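Local coordinates for putative hydrolase (PDB 3D6L), which is a hexameric hot dog fold thioesterase that probably hydrolyses the thioester bond of long-chain fatty acyl-CoA, at residues S82-V87 / L109-S114; E6-I11 / A38-E43; V76-T81 / N122-E127; I69-K74 / V87-Q92. All blocks are in the same frame, centred on the assembly; numbering follows the deposited sequence.

Contact 1 (S82-V87 / L109-S114)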
loop_
_atom_site.group_PDB
_atom_site.type_symbol
_atom_site.label_atom_id
_atom_site.label_comp_id
_atom_site.label_asym_id
_atom_site.label_seq_id
_atom_site.Cartn_x
_atom_site.Cartn_y
_atom_site.Cartn_z
ATOM N N SER A 82 -22.813 -2.648 -23.722
ATOM C CA SER A 82 -21.627 -3.399 -23.312
ATOM C C SER A 82 -20.442 -3.159 -24.247
ATOM O O SER A 82 -20.638 -2.853 -25.418
ATOM C CB SER A 82 -21.936 -4.893 -23.211
ATOM O OG SER A 82 -22.035 -5.478 -24.503
ATOM N N ILE A 83 -19.225 -3.306 -23.715
ATOM C CA ILE A 83 -17.987 -3.082 -24.466
ATOM C C ILE A 83 -16.926 -4.149 -24.156
ATOM O O ILE A 83 -16.466 -4.265 -23.017
ATOM C CB ILE A 83 -17.379 -1.676 -24.170
ATOM C CG1 ILE A 83 -18.441 -0.574 -24.272
ATOM C CG2 ILE A 83 -16.186 -1.395 -25.087
ATOM C CD1 ILE A 83 -18.083 0.720 -23.550
ATOM N N SER A 84 -16.522 -4.905 -25.177
ATOM C CA SER A 84 -15.496 -5.933 -25.019
ATOM C C SER A 84 -14.119 -5.464 -25.450
ATOM O O SER A 84 -13.957 -4.827 -26.498
ATOM C CB SER A 84 -15.869 -7.191 -25.782
ATOM O OG SER A 84 -17.108 -7.681 -25.309
ATOM N N VAL A 85 -13.124 -5.796 -24.636
ATOM C CA VAL A 85 -11.778 -5.303 -24.851
ATOM C C VAL A 85 -10.787 -6.438 -24.707
ATOM O O VAL A 85 -10.791 -7.148 -23.700
ATOM C CB VAL A 85 -11.426 -4.158 -23.859
ATOM C CG1 VAL A 85 -10.019 -3.636 -24.107
ATOM C CG2 VAL A 85 -12.431 -3.010 -23.965
ATOM N N GLU A 86 -9.955 -6.624 -25.724
ATOM C CA GLU A 86 -8.816 -7.510 -25.593
ATOM C C GLU A 86 -7.654 -6.711 -25.015
ATOM O O GLU A 86 -7.289 -5.655 -25.544
ATOM C CB GLU A 86 -8.428 -8.149 -26.933
ATOM C CG GLU A 86 -7.286 -9.179 -26.828
ATOM C CD GLU A 86 -7.691 -10.480 -26.135
ATOM O OE1 GLU A 86 -8.789 -11.012 -26.424
ATOM O OE2 GLU A 86 -6.898 -10.988 -25.308
ATOM N N VAL A 87 -7.085 -7.215 -23.925
ATOM C CA VAL A 87 -5.948 -6.566 -23.294
ATOM C C VAL A 87 -4.738 -7.472 -23.400
ATOM O O VAL A 87 -4.801 -8.647 -23.049
ATOM C CB VAL A 87 -6.230 -6.203 -21.814
ATOM C CG1 VAL A 87 -5.010 -5.539 -21.179
ATOM C CG2 VAL A 87 -7.462 -5.286 -21.707
ATOM N N LEU A 109 -9.689 -10.896 -22.006
ATOM C CA LEU A 109 -10.864 -10.338 -22.665
ATOM C C LEU A 109 -11.794 -9.814 -21.579
ATOM O O LEU A 109 -12.388 -10.598 -20.840
ATOM C CB LEU A 109 -11.590 -11.428 -23.457
ATOM C CG LEU A 109 -12.192 -11.168 -24.841
ATOM C CD1 LEU A 109 -13.243 -12.252 -25.136
ATOM C CD2 LEU A 109 -12.774 -9.757 -25.011
ATOM N N VAL A 110 -11.920 -8.494 -21.481
ATOM C CA VAL A 110 -12.700 -7.871 -20.407
ATOM C C VAL A 110 -13.944 -7.211 -20.990
ATOM O O VAL A 110 -13.884 -6.626 -22.074
ATOM C CB VAL A 110 -11.864 -6.789 -19.631
ATOM C CG1 VAL A 110 -12.474 -6.518 -18.270
ATOM C CG2 VAL A 110 -10.399 -7.214 -19.469
ATOM N N THR A 111 -15.061 -7.284 -20.270
ATOM C CA THR A 111 -16.288 -6.622 -20.712
ATOM C C THR A 111 -16.765 -5.575 -19.704
ATOM O O THR A 111 -16.766 -5.805 -18.492
ATOM C CB THR A 111 -17.420 -7.637 -21.053
ATOM O OG1 THR A 111 -16.898 -8.676 -21.894
ATOM C CG2 THR A 111 -18.575 -6.951 -21.788
ATOM N N TYR A 112 -17.163 -4.425 -20.235
ATOM C CA TYR A 112 -17.597 -3.284 -19.448
ATOM C C TYR A 112 -19.003 -2.896 -19.872
ATOM O O TYR A 112 -19.419 -3.189 -20.995
ATOM C CB TYR A 112 -16.637 -2.096 -19.659
ATOM C CG TYR A 112 -15.199 -2.429 -19.332
ATOM C CD1 TYR A 112 -14.344 -2.959 -20.299
ATOM C CD2 TYR A 112 -14.702 -2.238 -18.043
ATOM C CE1 TYR A 112 -13.017 -3.285 -19.991
ATOM C CE2 TYR A 112 -13.386 -2.558 -17.720
ATOM C CZ TYR A 112 -12.546 -3.081 -18.692
ATOM O OH TYR A 112 -11.248 -3.404 -18.356
ATOM N N VAL A 113 -19.739 -2.256 -18.972
ATOM C CA VAL A 113 -21.014 -1.665 -19.331
ATOM C C VAL A 113 -20.851 -0.147 -19.283
ATOM O O VAL A 113 -20.203 0.386 -18.384
ATOM C CB VAL A 113 -22.176 -2.164 -18.426
ATOM C CG1 VAL A 113 -21.974 -1.738 -16.974
ATOM C CG2 VAL A 113 -23.519 -1.666 -18.935
ATOM N N SER A 114 -21.411 0.542 -20.270
ATOM C CA SER A 114 -21.353 1.995 -20.296
ATOM C C SER A 114 -22.460 2.545 -19.394
ATOM O O SER A 114 -23.631 2.212 -19.566
ATOM C CB SER A 114 -21.488 2.498 -21.728
ATOM O OG SER A 114 -22.647 3.282 -21.901
#
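Tyr112 O receives the amide of Ile83 at 2.7 Å from Ile83 N, and the CA-H of Ser82 turns toward the same oxygen. Tyr112 N answers with a bond to Ile83 O, closing an antiparallel hydrogen-bonded pair. Two residues on, Val85 and Val110 form a second such pair, with Val85 N to Val110 O and Val110 N to Val85 O both at 2.8 Å. Strands 82-94 and 100-115 are thereby joined as the arms of a beta hairpin.

Ile83, Val85, Val110 and Tyr112 lie on the face turned to helix 26-42. With chi1 at -57°, Tyr112 CG stands beside its own backbone N, and the ring meets Val85 obliquely, CE1 lying 4.0 Å from Val85 CG2. Ile83 O sits at the edge of this ring, near its plane. A tyrosine suits the place because its flat body packs with branched aliphatics while its OH hydrogen-bonds to Asp34 O of the helix. Farther along, Val87 CG2 reaches Val110 CG2 at 4.2 Å.

The other face is mixed, with Ser82, Ser84, Thr111 and Glu86 interspersed with Leu109 and Val113. Ser84 OG and Thr111 OG1 stand 3.6 Å apart, while Glu86 crosses Leu109 at about a right angle, its OE1 3.8 Å from Leu109 CG. Glu86 OE2 also has a weak bond to Ser107 OG.

The chemistry thus differs across the sheet: an oily side packs on the central helix, as in hot dog folds, and the reverse is more polar than the helix-facing side, its hydroxyls suited to a partly exposed setting.

Contact 2 (E6-I11 / A38-E43)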
loop_
_atom_site.group_PDB
_atom_site.type_symbol
_atom_site.label_atom_id
_atom_site.label_comp_id
_atom_site.label_asym_id
_atom_site.label_seq_id
_atom_site.Cartn_x
_atom_site.Cartn_y
_atom_site.Cartn_z
ATOM N N GLU A 6 -0.768 2.675 -29.089
ATOM C CA GLU A 6 0.160 2.799 -27.970
ATOM C C GLU A 6 -0.488 2.263 -26.677
ATOM O O GLU A 6 -1.712 2.101 -26.625
ATOM C CB GLU A 6 0.684 4.249 -27.831
ATOM C CG GLU A 6 -0.355 5.330 -27.571
ATOM C CD GLU A 6 0.262 6.668 -27.124
ATOM O OE1 GLU A 6 1.169 7.191 -27.823
ATOM O OE2 GLU A 6 -0.177 7.203 -26.071
ATOM N N PRO A 7 0.328 1.962 -25.642
ATOM C CA PRO A 7 -0.210 1.387 -24.409
ATOM C C PRO A 7 -1.217 2.298 -23.724
ATOM O O PRO A 7 -1.058 3.525 -23.742
ATOM C CB PRO A 7 1.027 1.237 -23.517
ATOM C CG PRO A 7 2.177 1.250 -24.435
ATOM C CD PRO A 7 1.790 2.129 -25.565
ATOM N N LYS A 8 -2.242 1.691 -23.131
ATOM C CA LYS A 8 -3.228 2.419 -22.336
ATOM C C LYS A 8 -2.707 2.622 -20.914
ATOM O O LYS A 8 -3.047 3.605 -20.252
ATOM C CB LYS A 8 -4.573 1.685 -22.332
ATOM C CG LYS A 8 -5.195 1.532 -23.720
ATOM C CD LYS A 8 -5.829 2.829 -24.204
ATOM C CE LYS A 8 -5.635 3.040 -25.713
ATOM N NZ LYS A 8 -6.021 1.862 -26.557
ATOM N N LEU A 9 -1.874 1.686 -20.467
ATOM C CA LEU A 9 -1.153 1.791 -19.206
ATOM C C LEU A 9 0.288 1.373 -19.400
ATOM O O LEU A 9 0.585 0.512 -20.225
ATOM C CB LEU A 9 -1.797 0.911 -18.132
ATOM C CG LEU A 9 -2.528 1.558 -16.954
ATOM C CD1 LEU A 9 -3.543 2.595 -17.393
ATOM C CD2 LEU A 9 -3.211 0.484 -16.112
ATOM N N LYS A 10 1.171 1.993 -18.621
ATOM C CA LYS A 10 2.590 1.682 -18.598
ATOM C C LYS A 10 3.110 1.942 -17.164
ATOM O O LYS A 10 3.131 3.083 -16.687
ATOM C CB LYS A 10 3.318 2.525 -19.647
ATOM C CG LYS A 10 4.690 2.024 -20.061
ATOM C CD LYS A 10 4.990 2.434 -21.510
ATOM C CE LYS A 10 6.462 2.832 -21.742
ATOM N NZ LYS A 10 7.412 1.686 -21.859
ATOM N N ILE A 11 3.493 0.867 -16.476
ATOM C CA ILE A 11 3.860 0.921 -15.065
ATOM C C ILE A 11 5.128 0.139 -14.890
ATOM O O ILE A 11 5.404 -0.769 -15.670
ATOM C CB ILE A 11 2.835 0.191 -14.144
ATOM C CG1 ILE A 11 1.584 -0.243 -14.897
ATOM C CG2 ILE A 11 2.491 1.013 -12.927
ATOM C CD1 ILE A 11 1.688 -1.632 -15.445
ATOM N N ALA A 38 -10.515 -0.465 -19.197
ATOM C CA ALA A 38 -11.492 0.579 -18.893
ATOM C C ALA A 38 -11.221 1.873 -19.667
ATOM O O ALA A 38 -12.155 2.490 -20.210
ATOM C CB ALA A 38 -11.533 0.842 -17.404
ATOM N N ILE A 39 -9.948 2.274 -19.726
ATOM C CA ILE A 39 -9.532 3.439 -20.511
ATOM C C ILE A 39 -9.949 3.286 -21.972
ATOM O O ILE A 39 -10.392 4.255 -22.602
ATOM C CB ILE A 39 -7.999 3.672 -20.435
ATOM C CG1 ILE A 39 -7.605 4.161 -19.040
ATOM C CG2 ILE A 39 -7.536 4.692 -21.501
ATOM C CD1 ILE A 39 -6.140 4.027 -18.758
ATOM N N ALA A 40 -9.806 2.069 -22.500
ATOM C CA ALA A 40 -10.170 1.769 -23.882
ATOM C C ALA A 40 -11.677 1.805 -24.070
ATOM O O ALA A 40 -12.164 2.361 -25.055
ATOM C CB ALA A 40 -9.611 0.424 -24.313
ATOM N N ALA A 41 -12.405 1.215 -23.124
ATOM C CA ALA A 41 -13.869 1.179 -23.160
ATOM C C ALA A 41 -14.498 2.568 -23.016
ATOM O O ALA A 41 -15.521 2.849 -23.638
ATOM C CB ALA A 41 -14.402 0.232 -22.095
ATOM N N ARG A 42 -13.885 3.431 -22.205
ATOM C CA ARG A 42 -14.378 4.801 -22.025
ATOM C C ARG A 42 -14.276 5.680 -23.284
ATOM O O ARG A 42 -14.960 6.695 -23.378
ATOM C CB ARG A 42 -13.719 5.486 -20.826
ATOM C CG ARG A 42 -14.410 5.204 -19.498
ATOM C CD ARG A 42 -13.946 6.157 -18.392
ATOM N NE ARG A 42 -12.491 6.122 -18.223
ATOM C CZ ARG A 42 -11.825 5.252 -17.460
ATOM N NH1 ARG A 42 -12.472 4.324 -16.755
ATOM N NH2 ARG A 42 -10.496 5.318 -17.393
ATOM N N GLU A 43 -13.439 5.293 -24.248
ATOM C CA GLU A 43 -13.468 5.923 -25.575
ATOM C C GLU A 43 -14.859 5.827 -26.227
ATOM O O GLU A 43 -15.210 6.633 -27.105
ATOM C CB GLU A 43 -12.436 5.290 -26.502
ATOM C CG GLU A 43 -11.017 5.782 -26.287
ATOM C CD GLU A 43 -9.987 4.914 -26.998
ATOM O OE1 GLU A 43 -8.769 5.158 -26.804
ATOM O OE2 GLU A 43 -10.394 3.974 -27.737
#
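Lys8 and Leu9 meet the last turn of helix 26-42 mainly through Ile39, and the apolar contacts carry most of the pairing. Leu9 CD1 approaches Ile39 CD1 at 3.3 Å, methyl against methyl. The aliphatic part of Lys8 slides past Ile39 in the opposite direction, bringing Lys8 CD to 3.7 Å from Ile39 CG2. With chi1 at -70°, Ile39 CG2 stands anti to the backbone N and meets the lysine chain; the other branch ends in CD1, which meets Leu9 and also Lys8 O.

The electrostatic part is looser. Bent at chi2, chi3 and chi4, Lys8 turns its end toward Glu43, and the two reach tip to tip. Lys8 NZ stays 4.3 Å from Glu43 OE1, beyond a salt bridge, although the opposite charges should still attract. A lysine fits here because its methylenes can cover an isoleucine while its amine stays at the partly exposed side, near Glu43.

Lys8 and Leu9 both face Cys71, a classic beta bulge where this strand pairs with strand 68-78 through backbone hydrogen bonds. Leu9 packs further on Gln32 and Leu35 of the helix, Ala40 lies against Ser73 and Val85, and Lys10 makes backbone hydrogen bonds to a second subunit.

Contact 3 (V76-T81 / N122-E127); sequences VNVGNT and NPISEE
Ile124 lies across Val78, its CD1 3.6 Å from Val78 CG1. With chi1 at -56°, Ile124 CG1 is anti to the carbonyl carbon and lies 3.7 Å from Asn80 O; CD1, beyond it, comes within 3.7 Å of Thr81 C. Val78 presents the branch that is anti to its own backbone N. The residue types suit this spot: valine offers a short CG1 methyl and isoleucine a longer branch whose terminal CD1 reaches it, and both are apolar.

Asn80 and Pro123 are arranged differently: their side chains lie side by side and point the same way, with Asn80 OD1 3.9 Å from Pro123 CB. Thr81 turns its methyl, not its hydroxyl, to the other segment, and CG2 sits 3.5 Å from Asn122 O. That carbonyl is also hydrogen-bonded by Ser114 OG.

One backbone hydrogen bond ties the segments. Ile124 N donates to Asn80 O at 3.0 Å, nearly straight (169° at the hydrogen). Pro123 itself has no N-H; it contributes a CA-H beside the same oxygen. Just beyond, Ser125 takes the N-cap position of helix 126-130 with a weak bond to Leu128 N, and Lys129 NZ of that helix hydrogen-bonds Gly79 O.

The labour is therefore divided between two kinds of chemistry: an apolar contact between Val78 and the buried Ile124, and at its edge a nearly straight N-H...O bond that satisfies Asn80 O near the surface, on the turn between strands 68-78 and 82-94.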
loop_
_atom_site.group_PDB
_atom_site.type_symbol
_atom_site.label_atom_id
_atom_site.label_comp_id
_atom_site.label_asym_id
_atom_site.label_seq_id
_atom_site.Cartn_x
_atom_site.Cartn_y
_atom_site.Cartn_z
ATOM N N VAL A 76 -13.022 -4.947 -29.083
ATOM C CA VAL A 76 -13.286 -6.093 -29.925
ATOM C C VAL A 76 -14.767 -6.117 -30.314
ATOM O O VAL A 76 -15.122 -6.527 -31.419
ATOM C CB VAL A 76 -12.856 -7.392 -29.161
ATOM C CG1 VAL A 76 -13.662 -8.627 -29.586
ATOM C CG2 VAL A 76 -11.361 -7.621 -29.312
ATOM N N ASN A 77 -15.623 -5.665 -29.400
ATOM C CA ASN A 77 -17.061 -5.696 -29.611
ATOM C C ASN A 77 -17.811 -4.607 -28.863
ATOM O O ASN A 77 -17.450 -4.241 -27.750
ATOM C CB ASN A 77 -17.614 -7.056 -29.210
ATOM C CG ASN A 77 -18.687 -7.533 -30.150
ATOM O OD1 ASN A 77 -18.411 -8.301 -31.077
ATOM N ND2 ASN A 77 -19.915 -7.058 -29.948
ATOM N N VAL A 78 -18.860 -4.093 -29.491
ATOM C CA VAL A 78 -19.713 -3.088 -28.877
ATOM C C VAL A 78 -21.161 -3.505 -29.068
ATOM O O VAL A 78 -21.585 -3.825 -30.177
ATOM C CB VAL A 78 -19.484 -1.679 -29.483
ATOM C CG1 VAL A 78 -20.393 -0.658 -28.828
ATOM C CG2 VAL A 78 -18.030 -1.251 -29.329
ATOM N N GLY A 79 -21.908 -3.523 -27.971
ATOM C CA GLY A 79 -23.323 -3.853 -27.997
ATOM C C GLY A 79 -24.120 -2.579 -27.844
ATOM O O GLY A 79 -23.700 -1.527 -28.307
ATOM N N ASN A 80 -25.272 -2.679 -27.194
ATOM C CA ASN A 80 -26.115 -1.525 -26.921
ATOM C C ASN A 80 -25.553 -0.727 -25.731
ATOM O O ASN A 80 -25.484 0.508 -25.786
ATOM C CB ASN A 80 -27.572 -1.989 -26.728
ATOM C CG ASN A 80 -28.374 -1.087 -25.798
ATOM O OD1 ASN A 80 -28.785 0.017 -26.171
ATOM N ND2 ASN A 80 -28.619 -1.570 -24.576
ATOM N N THR A 81 -25.133 -1.442 -24.680
ATOM C CA THR A 81 -24.467 -0.834 -23.514
ATOM C C THR A 81 -23.110 -1.476 -23.158
ATOM O O THR A 81 -22.342 -0.908 -22.370
ATOM C CB THR A 81 -25.351 -0.872 -22.240
ATOM O OG1 THR A 81 -25.739 -2.221 -21.969
ATOM C CG2 THR A 81 -26.593 -0.007 -22.396
ATOM N N ASN A 122 -26.174 3.305 -19.670
ATOM C CA ASN A 122 -26.094 4.391 -20.638
ATOM C C ASN A 122 -25.954 3.753 -22.022
ATOM O O ASN A 122 -24.947 3.109 -22.296
ATOM C CB ASN A 122 -24.879 5.282 -20.303
ATOM C CG ASN A 122 -24.874 6.628 -21.049
ATOM O OD1 ASN A 122 -25.773 6.930 -21.841
ATOM N ND2 ASN A 122 -23.842 7.441 -20.793
ATOM N N PRO A 123 -26.981 3.871 -22.886
ATOM C CA PRO A 123 -26.796 3.370 -24.254
ATOM C C PRO A 123 -25.674 4.122 -24.962
ATOM O O PRO A 123 -25.614 5.348 -24.895
ATOM C CB PRO A 123 -28.146 3.651 -24.925
ATOM C CG PRO A 123 -29.113 3.739 -23.795
ATOM C CD PRO A 123 -28.341 4.407 -22.687
ATOM N N ILE A 124 -24.783 3.373 -25.606
ATOM C CA ILE A 124 -23.625 3.947 -26.290
ATOM C C ILE A 124 -24.081 4.707 -27.539
ATOM O O ILE A 124 -24.894 4.199 -28.325
ATOM C CB ILE A 124 -22.589 2.854 -26.673
ATOM C CG1 ILE A 124 -22.159 2.064 -25.431
ATOM C CG2 ILE A 124 -21.378 3.473 -27.379
ATOM C CD1 ILE A 124 -21.545 0.718 -25.720
ATOM N N SER A 125 -23.552 5.919 -27.710
ATOM C CA SER A 125 -23.909 6.775 -28.837
ATOM C C SER A 125 -23.420 6.182 -30.150
ATOM O O SER A 125 -22.273 5.742 -30.244
ATOM C CB SER A 125 -23.338 8.183 -28.653
ATOM O OG SER A 125 -21.984 8.243 -29.055
ATOM N N GLU A 126 -24.294 6.180 -31.154
ATOM C CA GLU A 126 -23.969 5.632 -32.477
ATOM C C GLU A 126 -22.779 6.341 -33.151
ATOM O O GLU A 126 -22.071 5.740 -33.966
ATOM C CB GLU A 126 -25.219 5.565 -33.398
ATOM C CG GLU A 126 -26.386 6.516 -33.016
ATOM C CD GLU A 126 -27.514 6.592 -34.064
ATOM O OE1 GLU A 126 -28.304 5.617 -34.177
ATOM O OE2 GLU A 126 -27.627 7.641 -34.757
ATOM N N GLU A 127 -22.552 7.602 -32.783
ATOM C CA GLU A 127 -21.426 8.376 -33.304
ATOM C C GLU A 127 -20.070 7.812 -32.880
ATOM O O GLU A 127 -19.166 7.687 -33.701
ATOM C CB GLU A 127 -21.527 9.838 -32.884
ATOM C CG GLU A 127 -20.370 10.699 -33.407
ATOM C CD GLU A 127 -20.475 12.147 -32.976
ATOM O OE1 GLU A 127 -21.555 12.752 -33.186
ATOM O OE2 GLU A 127 -19.478 12.689 -32.442
#

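Contact 4 (I69-K74 / V87-Q92); sequences ISCYSK and VEVTAQ
Val87 begins the pairing with Ser73 across a non-hydrogen-bonded position, its CG1 3.5 Å from Tyr72 O and its CG2 beside Ser73 OG. Ser73 OG also has a weak bond to Ala36 O in the helix.

Glu88 next forms a hydrogen-bonded pair with Tyr72: Tyr72 N reaches Glu88 O at 2.8 Å, and Glu88 N returns a bond to Tyr72 O. Glu88 O lies in the plane of the Tyr72 ring, at its edge.

Val89 turns back to the helix-facing side. Its CG1 packs on Ile69 CG2, and its CG2 lies 4.2 Å from Cys71 SG, a compact, weakly polar group suited to a buried place.

Thr90 pairs with Ser70 through two backbone bonds, Thr90 N to Ser70 O at 2.9 Å and Ser70 N to Thr90 O at 3.0 Å. Its side chain meets the Tyr72 ring at about a right angle. With chi1 at 71°, OG1 stands between backbone N and carbonyl carbon, in the ring plane and 3.6 Å from Tyr72 CE1. A water donates to Thr90 O and is hydrogen-bonded to Ser70 OG at 2.8 Å.

Paired amides thus satisfy most of this backbone. Valines, isoleucine and cysteine, with Ser73 and Ala91, line the helix-facing side; on the other, with Ser70, a ring edge meets a hydroxyl and a carbonyl oxygen, and Ser107 OG holds the Glu88 carboxylate.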
loop_
_atom_site.group_PDB
_atom_site.type_symbol
_atom_site.label_atom_id
_atom_site.label_comp_id
_atom_site.label_asym_id
_atom_site.label_seq_id
_atom_site.Cartn_x
_atom_site.Cartn_y
_atom_site.Cartn_z
ATOM N N ILE A 69 5.787 -2.775 -17.455
ATOM C CA ILE A 69 4.605 -3.437 -17.990
ATOM C C ILE A 69 3.780 -2.465 -18.814
ATOM O O ILE A 69 3.419 -1.388 -18.348
ATOM C CB ILE A 69 3.754 -4.122 -16.881
ATOM C CG1 ILE A 69 4.355 -5.479 -16.514
ATOM C CG2 ILE A 69 2.328 -4.373 -17.340
ATOM C CD1 ILE A 69 5.496 -5.366 -15.553
ATOM N N SER A 70 3.516 -2.859 -20.055
ATOM C CA SER A 70 2.691 -2.085 -20.962
ATOM C C SER A 70 1.424 -2.872 -21.236
ATOM O O SER A 70 1.478 -4.065 -21.530
ATOM C CB SER A 70 3.443 -1.801 -22.259
ATOM O OG SER A 70 4.527 -0.913 -22.025
ATOM N N CYS A 71 0.286 -2.198 -21.109
ATOM C CA CYS A 71 -1.010 -2.800 -21.358
ATOM C C CYS A 71 -1.624 -2.170 -22.584
ATOM O O CYS A 71 -1.941 -0.974 -22.595
ATOM C CB CYS A 71 -1.952 -2.596 -20.171
ATOM S SG CYS A 71 -1.352 -3.232 -18.609
ATOM N N TYR A 72 -1.794 -2.999 -23.606
ATOM C CA TYR A 72 -2.406 -2.608 -24.856
ATOM C C TYR A 72 -3.841 -3.092 -24.890
ATOM O O TYR A 72 -4.172 -4.122 -24.304
ATOM C CB TYR A 72 -1.638 -3.221 -26.018
ATOM C CG TYR A 72 -0.198 -2.785 -26.092
ATOM C CD1 TYR A 72 0.796 -3.456 -25.371
ATOM C CD2 TYR A 72 0.179 -1.693 -26.890
ATOM C CE1 TYR A 72 2.130 -3.054 -25.444
ATOM C CE2 TYR A 72 1.514 -1.285 -26.974
ATOM C CZ TYR A 72 2.479 -1.970 -26.246
ATOM O OH TYR A 72 3.793 -1.573 -26.325
ATOM N N SER A 73 -4.684 -2.355 -25.601
ATOM C CA SER A 73 -6.102 -2.658 -25.665
ATOM C C SER A 73 -6.656 -2.566 -27.070
ATOM O O SER A 73 -6.272 -1.686 -27.847
ATOM C CB SER A 73 -6.868 -1.709 -24.766
ATOM O OG SER A 73 -6.381 -1.817 -23.442
ATOM N N LYS A 74 -7.547 -3.498 -27.397
ATOM C CA LYS A 74 -8.356 -3.383 -28.594
ATOM C C LYS A 74 -9.825 -3.655 -28.279
ATOM O O LYS A 74 -10.188 -4.743 -27.820
ATOM C CB LYS A 74 -7.845 -4.306 -29.707
ATOM C CG LYS A 74 -8.570 -4.085 -31.036
ATOM C CD LYS A 74 -7.875 -4.758 -32.204
ATOM C CE LYS A 74 -8.803 -4.827 -33.419
ATOM N NZ LYS A 74 -9.105 -3.483 -34.011
ATOM N N VAL A 87 -7.085 -7.215 -23.925
ATOM C CA VAL A 87 -5.948 -6.566 -23.294
ATOM C C VAL A 87 -4.738 -7.472 -23.400
ATOM O O VAL A 87 -4.801 -8.647 -23.049
ATOM C CB VAL A 87 -6.230 -6.203 -21.814
ATOM C CG1 VAL A 87 -5.010 -5.539 -21.179
ATOM C CG2 VAL A 87 -7.462 -5.286 -21.707
ATOM N N GLU A 88 -3.642 -6.914 -23.898
ATOM C CA GLU A 88 -2.395 -7.642 -24.015
ATOM C C GLU A 88 -1.354 -6.941 -23.179
ATOM O O GLU A 88 -1.173 -5.727 -23.283
ATOM C CB GLU A 88 -1.931 -7.698 -25.471
ATOM C CG GLU A 88 -2.843 -8.498 -26.385
ATOM C CD GLU A 88 -2.747 -9.999 -26.159
ATOM O OE1 GLU A 88 -1.733 -10.462 -25.591
ATOM O OE2 GLU A 88 -3.697 -10.716 -26.555
ATOM N N VAL A 89 -0.663 -7.711 -22.350
ATOM C CA VAL A 89 0.360 -7.154 -21.488
ATOM C C VAL A 89 1.739 -7.616 -21.961
ATOM O O VAL A 89 1.946 -8.807 -22.214
ATOM C CB VAL A 89 0.115 -7.540 -20.007
ATOM C CG1 VAL A 89 1.033 -6.766 -19.092
ATOM C CG2 VAL A 89 -1.337 -7.290 -19.621
ATOM N N THR A 90 2.668 -6.665 -22.093
ATOM C CA THR A 90 4.061 -6.955 -22.432
ATOM C C THR A 90 4.994 -6.506 -21.298
ATOM O O THR A 90 4.781 -5.453 -20.696
ATOM C CB THR A 90 4.494 -6.251 -23.742
ATOM O OG1 THR A 90 4.597 -4.839 -23.522
ATOM C CG2 THR A 90 3.494 -6.505 -24.872
ATOM N N ALA A 91 6.018 -7.304 -21.005
ATOM C CA ALA A 91 7.044 -6.908 -20.044
ATOM C C ALA A 91 8.341 -6.555 -20.765
ATOM O O ALA A 91 8.835 -7.321 -21.594
ATOM C CB ALA A 91 7.281 -7.991 -19.016
ATOM N N GLN A 92 8.871 -5.375 -20.462
ATOM C CA GLN A 92 10.158 -4.946 -20.991
ATOM C C GLN A 92 11.219 -5.150 -19.914
ATOM O O GLN A 92 11.079 -4.678 -18.788
ATOM C CB GLN A 92 10.084 -3.490 -21.424
ATOM C CG GLN A 92 11.155 -3.072 -22.389
ATOM C CD GLN A 92 11.067 -1.593 -22.718
ATOM O OE1 GLN A 92 10.012 -1.095 -23.150
ATOM N NE2 GLN A 92 12.172 -0.875 -22.507
HETATM O O HOH W 1 6.446 -2.973 -21.668
#

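How the contacts relate
From the N terminus, contact 2 closes first, bringing the start of strand 9-12 back to the end of helix 26-42 before any other contact opens. Contact 4 then opens on strand 68-78, followed by contact 3 at that strand's far end and contact 1 on strand 82-94. Contact 4 closes on the same strand and crosses both others, whereas contact 1, closing at 109-114 on strand 100-115, lies nested inside the loop that contact 3 closes last, at 122-127. Contacts 1 and 4 share Val87 and together join three neighbouring strands. Contact 2 packs the start of the edge strand against the end of the helix, and contact 3 secures the C-terminal segment to its hairpin turn.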